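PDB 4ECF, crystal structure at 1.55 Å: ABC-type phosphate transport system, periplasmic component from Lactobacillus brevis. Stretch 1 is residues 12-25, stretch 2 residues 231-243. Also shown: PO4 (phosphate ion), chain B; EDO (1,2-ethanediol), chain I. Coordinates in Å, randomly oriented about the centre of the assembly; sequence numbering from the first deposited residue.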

# COMPACT_ATOMS: atom_id res chain seq x y z
N THR A 12 -4.81 -1.32 -4.42
CA THR A 12 -5.81 -0.77 -3.52
C THR A 12 -5.22 0.19 -2.47
O THR A 12 -5.92 1.10 -2.00
CB THR A 12 -6.68 -1.87 -2.84
OG1 THR A 12 -5.89 -2.61 -1.90
CG2 THR A 12 -7.22 -2.81 -3.91
N ALA A 13 -3.93 0.07 -2.18
CA ALA A 13 -3.27 1.05 -1.33
C ALA A 13 -3.22 2.45 -1.97
O ALA A 13 -3.33 3.47 -1.28
CB ALA A 13 -1.86 0.61 -0.98
N LEU A 14 -3.09 2.49 -3.30
CA LEU A 14 -2.90 3.72 -4.05
C LEU A 14 -4.26 4.26 -4.57
O LEU A 14 -4.42 5.44 -4.87
CB LEU A 14 -1.98 3.42 -5.22
CG LEU A 14 -1.47 4.56 -6.09
CD1 LEU A 14 -1.08 5.84 -5.33
CD2 LEU A 14 -0.35 4.04 -7.01
N GLN A 15 -5.26 3.38 -4.58
CA GLN A 15 -6.55 3.68 -5.13
C GLN A 15 -7.14 4.99 -4.57
O GLN A 15 -7.69 5.81 -5.32
CB GLN A 15 -7.49 2.51 -4.92
CG GLN A 15 -8.80 2.65 -5.68
CD GLN A 15 -9.68 1.42 -5.57
OE1 GLN A 15 -9.23 0.35 -5.13
NE2 GLN A 15 -10.93 1.55 -6.01
N PRO A 16 -7.06 5.20 -3.25
CA PRO A 16 -7.71 6.44 -2.74
C PRO A 16 -7.08 7.71 -3.30
O PRO A 16 -7.80 8.69 -3.58
CB PRO A 16 -7.49 6.34 -1.21
CG PRO A 16 -7.27 4.87 -0.94
CD PRO A 16 -6.58 4.34 -2.15
N LEU A 17 -5.77 7.72 -3.45
CA LEU A 17 -5.10 8.91 -4.02
C LEU A 17 -5.47 9.09 -5.52
O LEU A 17 -5.73 10.23 -6.00
CB LEU A 17 -3.58 8.81 -3.88
CG LEU A 17 -2.76 9.91 -4.53
CD1 LEU A 17 -3.19 11.29 -4.02
CD2 LEU A 17 -1.26 9.66 -4.29
N VAL A 18 -5.49 8.00 -6.27
CA VAL A 18 -5.83 8.06 -7.70
C VAL A 18 -7.29 8.51 -7.90
O VAL A 18 -7.59 9.33 -8.75
CB VAL A 18 -5.44 6.78 -8.47
CG1 VAL A 18 -5.80 6.95 -9.94
CG2 VAL A 18 -3.95 6.48 -8.29
N GLU A 19 -8.18 8.01 -7.07
CA GLU A 19 -9.57 8.41 -7.13
C GLU A 19 -9.74 9.90 -6.78
O GLU A 19 -10.49 10.64 -7.42
CB GLU A 19 -10.44 7.57 -6.20
CG GLU A 19 -10.61 6.17 -6.71
CD GLU A 19 -11.46 5.31 -5.81
OE1 GLU A 19 -11.55 5.63 -4.61
OE2 GLU A 19 -11.99 4.30 -6.32
N ALA A 20 -9.08 10.34 -5.71
CA ALA A 20 -9.22 11.75 -5.29
C ALA A 20 -8.60 12.71 -6.31
O ALA A 20 -9.22 13.74 -6.66
CB ALA A 20 -8.64 11.99 -3.89
N ALA A 21 -7.43 12.34 -6.82
CA ALA A 21 -6.74 13.19 -7.79
C ALA A 21 -7.53 13.19 -9.12
O ALA A 21 -7.64 14.21 -9.79
CB ALA A 21 -5.31 12.72 -8.03
N GLY A 22 -8.06 12.04 -9.48
CA GLY A 22 -8.87 11.92 -10.70
C GLY A 22 -10.10 12.80 -10.65
O GLY A 22 -10.38 13.48 -11.61
N GLU A 23 -10.84 12.79 -9.53
CA GLU A 23 -12.05 13.61 -9.45
C GLU A 23 -11.70 15.09 -9.43
O GLU A 23 -12.38 15.93 -10.03
CB GLU A 23 -12.89 13.25 -8.20
CG GLU A 23 -14.28 13.91 -8.19
CD GLU A 23 -14.27 15.38 -7.73
OE1 GLU A 23 -13.41 15.73 -6.89
OE2 GLU A 23 -15.11 16.20 -8.22
N GLN A 24 -10.62 15.42 -8.75
CA GLN A 24 -10.18 16.79 -8.74
C GLN A 24 -9.78 17.25 -10.15
O GLN A 24 -10.19 18.31 -10.59
CB GLN A 24 -9.08 16.99 -7.70
CG GLN A 24 -8.81 18.47 -7.43
CD GLN A 24 -7.91 18.67 -6.25
OE1 GLN A 24 -6.73 19.02 -6.42
NE2 GLN A 24 -8.44 18.45 -5.07
N TYR A 25 -9.00 16.43 -10.85
CA TYR A 25 -8.57 16.74 -12.20
C TYR A 25 -9.78 16.95 -13.12
O TYR A 25 -9.88 17.93 -13.84
CB TYR A 25 -7.70 15.59 -12.75
CG TYR A 25 -7.12 15.97 -14.09
CD1 TYR A 25 -7.84 15.82 -15.27
CD2 TYR A 25 -5.89 16.57 -14.18
CE1 TYR A 25 -7.33 16.23 -16.50
CE2 TYR A 25 -5.37 16.97 -15.40
CZ TYR A 25 -6.10 16.81 -16.55
OH TYR A 25 -5.58 17.23 -17.79
P PO4 B . -2.38 -3.68 -2.97
O1 PO4 B . -2.06 -4.39 -1.66
O2 PO4 B . -1.54 -4.12 -4.11
O3 PO4 B . -3.85 -3.75 -3.30
O4 PO4 B . -2.12 -2.11 -2.77
C1 EDO I . -11.72 2.33 -2.37
O1 EDO I . -11.97 1.75 -1.08
C2 EDO I . -10.51 3.24 -2.28
O2 EDO I . -10.90 4.62 -2.17
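Stretch 2 231-243: AIQNTLVRQLGYL

The phenol of Tyr242, beyond the end of the second helix, reaches the beginning of stretch 1: its OH donates a hydrogen bond to Ala13 O (2.6 Å) and accepts a weak one from Leu17 N (3.3 Å to Tyr242 OH). The ring lies along Leu17, with Leu17 CB 3.4 Å from Tyr242 CE1 and Leu17 CD2 over one face, 4.3 Å from the ring centroid. Helix 231-239 runs obliquely antiparallel to helix 15-25, at 130° between N-to-C directions, with axes 10.2 Å apart at closest approach. It contains a wider pi-type turn at 233-237 and is kinked where the N atoms of Thr235 and Leu236 make no regular helical bond to the turn before, Thr235 N having just a weak one to Ile232 O (3.4 Å). It ends in a Schellman motif: Gly241 takes positive phi (103°), and Tyr242 N bonds back to Val237 O (3.2 Å). Much of the remaining packing is apolar. Leu240 CD1, just past the helix, sits 3.5 Å from Ala20 CB and 4.1 Å from Leu17 CD1, which also meets Val237 CG2 at 4.0 Å. One turn back, Leu236 CD2 lies against Ala21 CA (3.7 Å). Farther along, Gln24 OE1 approaches Ile232 CD1 (3.5 Å), and a water donates to both Gln24 OE1 (3.0 Å from the water O) and Thr235 OG1 (2.8 Å from the same O), bridging the stretches.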

# COMPACT_ATOMS: atom_id res chain seq x y z
N ALA A 231 1.88 21.53 -6.72
CA ALA A 231 0.62 21.96 -6.16
C ALA A 231 -0.13 20.79 -5.56
O ALA A 231 -0.70 20.91 -4.50
CB ALA A 231 -0.24 22.69 -7.19
N ILE A 232 -0.08 19.62 -6.19
CA ILE A 232 -0.87 18.46 -5.75
C ILE A 232 -0.14 17.56 -4.70
O ILE A 232 -0.74 17.01 -3.75
CB ILE A 232 -1.28 17.63 -6.97
CG1 ILE A 232 -2.24 18.46 -7.85
CG2 ILE A 232 -1.86 16.28 -6.54
CD1 ILE A 232 -3.28 19.24 -7.05
N GLN A 233 1.17 17.46 -4.91
CA GLN A 233 2.11 16.90 -3.94
C GLN A 233 2.05 17.61 -2.58
O GLN A 233 2.08 16.98 -1.58
CB GLN A 233 3.53 16.95 -4.50
CG GLN A 233 3.78 16.03 -5.70
CD GLN A 233 3.79 14.56 -5.30
OE1 GLN A 233 4.51 14.18 -4.38
NE2 GLN A 233 2.98 13.76 -5.96
N ASN A 234 1.91 18.93 -2.58
CA ASN A 234 1.91 19.70 -1.31
C ASN A 234 0.57 19.67 -0.55
O ASN A 234 0.51 20.07 0.60
CB ASN A 234 2.33 21.14 -1.58
CG ASN A 234 3.80 21.25 -1.96
OD1 ASN A 234 4.61 20.43 -1.52
ND2 ASN A 234 4.14 22.24 -2.78
N THR A 235 -0.49 19.24 -1.23
CA THR A 235 -1.83 19.27 -0.72
C THR A 235 -2.44 17.85 -0.58
O THR A 235 -2.40 17.21 0.48
CB THR A 235 -2.71 20.21 -1.61
OG1 THR A 235 -2.64 19.80 -3.00
CG2 THR A 235 -2.25 21.68 -1.48
N LEU A 236 -2.98 17.35 -1.68
CA LEU A 236 -3.82 16.17 -1.66
C LEU A 236 -3.07 14.92 -1.21
O LEU A 236 -3.57 14.11 -0.43
CB LEU A 236 -4.41 16.00 -3.07
CG LEU A 236 -5.69 15.21 -3.31
CD1 LEU A 236 -6.80 15.83 -2.48
CD2 LEU A 236 -6.03 15.25 -4.81
N VAL A 237 -1.83 14.78 -1.68
CA VAL A 237 -1.01 13.60 -1.35
C VAL A 237 -0.87 13.44 0.17
O VAL A 237 -1.18 12.39 0.73
CB VAL A 237 0.36 13.67 -2.11
CG1 VAL A 237 1.37 12.67 -1.56
CG2 VAL A 237 0.10 13.49 -3.59
N ARG A 238 -0.48 14.53 0.83
CA ARG A 238 -0.34 14.57 2.27
C ARG A 238 -1.67 14.44 3.04
O ARG A 238 -1.75 13.75 4.04
CB ARG A 238 0.41 15.87 2.66
CG ARG A 238 1.58 16.19 1.72
CD ARG A 238 2.59 17.16 2.30
NE ARG A 238 3.67 17.49 1.35
CZ ARG A 238 4.78 18.16 1.69
NH1 ARG A 238 4.97 18.56 2.95
NH2 ARG A 238 5.72 18.43 0.77
N GLN A 239 -2.73 15.08 2.56
CA GLN A 239 -4.04 14.97 3.21
C GLN A 239 -4.57 13.56 3.31
O GLN A 239 -5.26 13.21 4.26
CB GLN A 239 -5.11 15.74 2.46
CG GLN A 239 -4.99 17.23 2.43
CD GLN A 239 -5.89 17.79 1.34
OE1 GLN A 239 -7.02 17.31 1.12
NE2 GLN A 239 -5.37 18.76 0.62
N LEU A 240 -4.30 12.73 2.30
CA LEU A 240 -4.84 11.38 2.28
C LEU A 240 -3.95 10.35 2.99
O LEU A 240 -4.22 9.16 2.93
CB LEU A 240 -5.13 10.97 0.82
CG LEU A 240 -6.30 11.70 0.17
CD1 LEU A 240 -6.33 11.48 -1.33
CD2 LEU A 240 -7.61 11.24 0.80
N GLY A 241 -2.87 10.79 3.62
CA GLY A 241 -2.06 9.91 4.43
C GLY A 241 -0.76 9.44 3.82
O GLY A 241 0.01 8.79 4.50
N TYR A 242 -0.49 9.83 2.58
CA TYR A 242 0.73 9.45 1.91
C TYR A 242 1.81 10.48 2.18
O TYR A 242 1.53 11.59 2.69
CB TYR A 242 0.50 9.42 0.38
CG TYR A 242 -0.60 8.51 -0.08
CD1 TYR A 242 -1.92 8.94 -0.13
CD2 TYR A 242 -0.33 7.22 -0.50
CE1 TYR A 242 -2.94 8.13 -0.56
CE2 TYR A 242 -1.34 6.40 -0.94
CZ TYR A 242 -2.64 6.85 -1.00
OH TYR A 242 -3.67 6.06 -1.44
N LEU A 243 3.04 10.13 1.82
CA LEU A 243 4.16 11.06 1.83
C LEU A 243 4.48 11.45 0.40
O LEU A 243 4.49 10.62 -0.52
CB LEU A 243 5.39 10.42 2.50
CG LEU A 243 5.31 10.20 4.00
CD1 LEU A 243 4.47 8.99 4.36
CD2 LEU A 243 6.67 10.01 4.59
O HOH W 1 -5.22 19.84 -4.02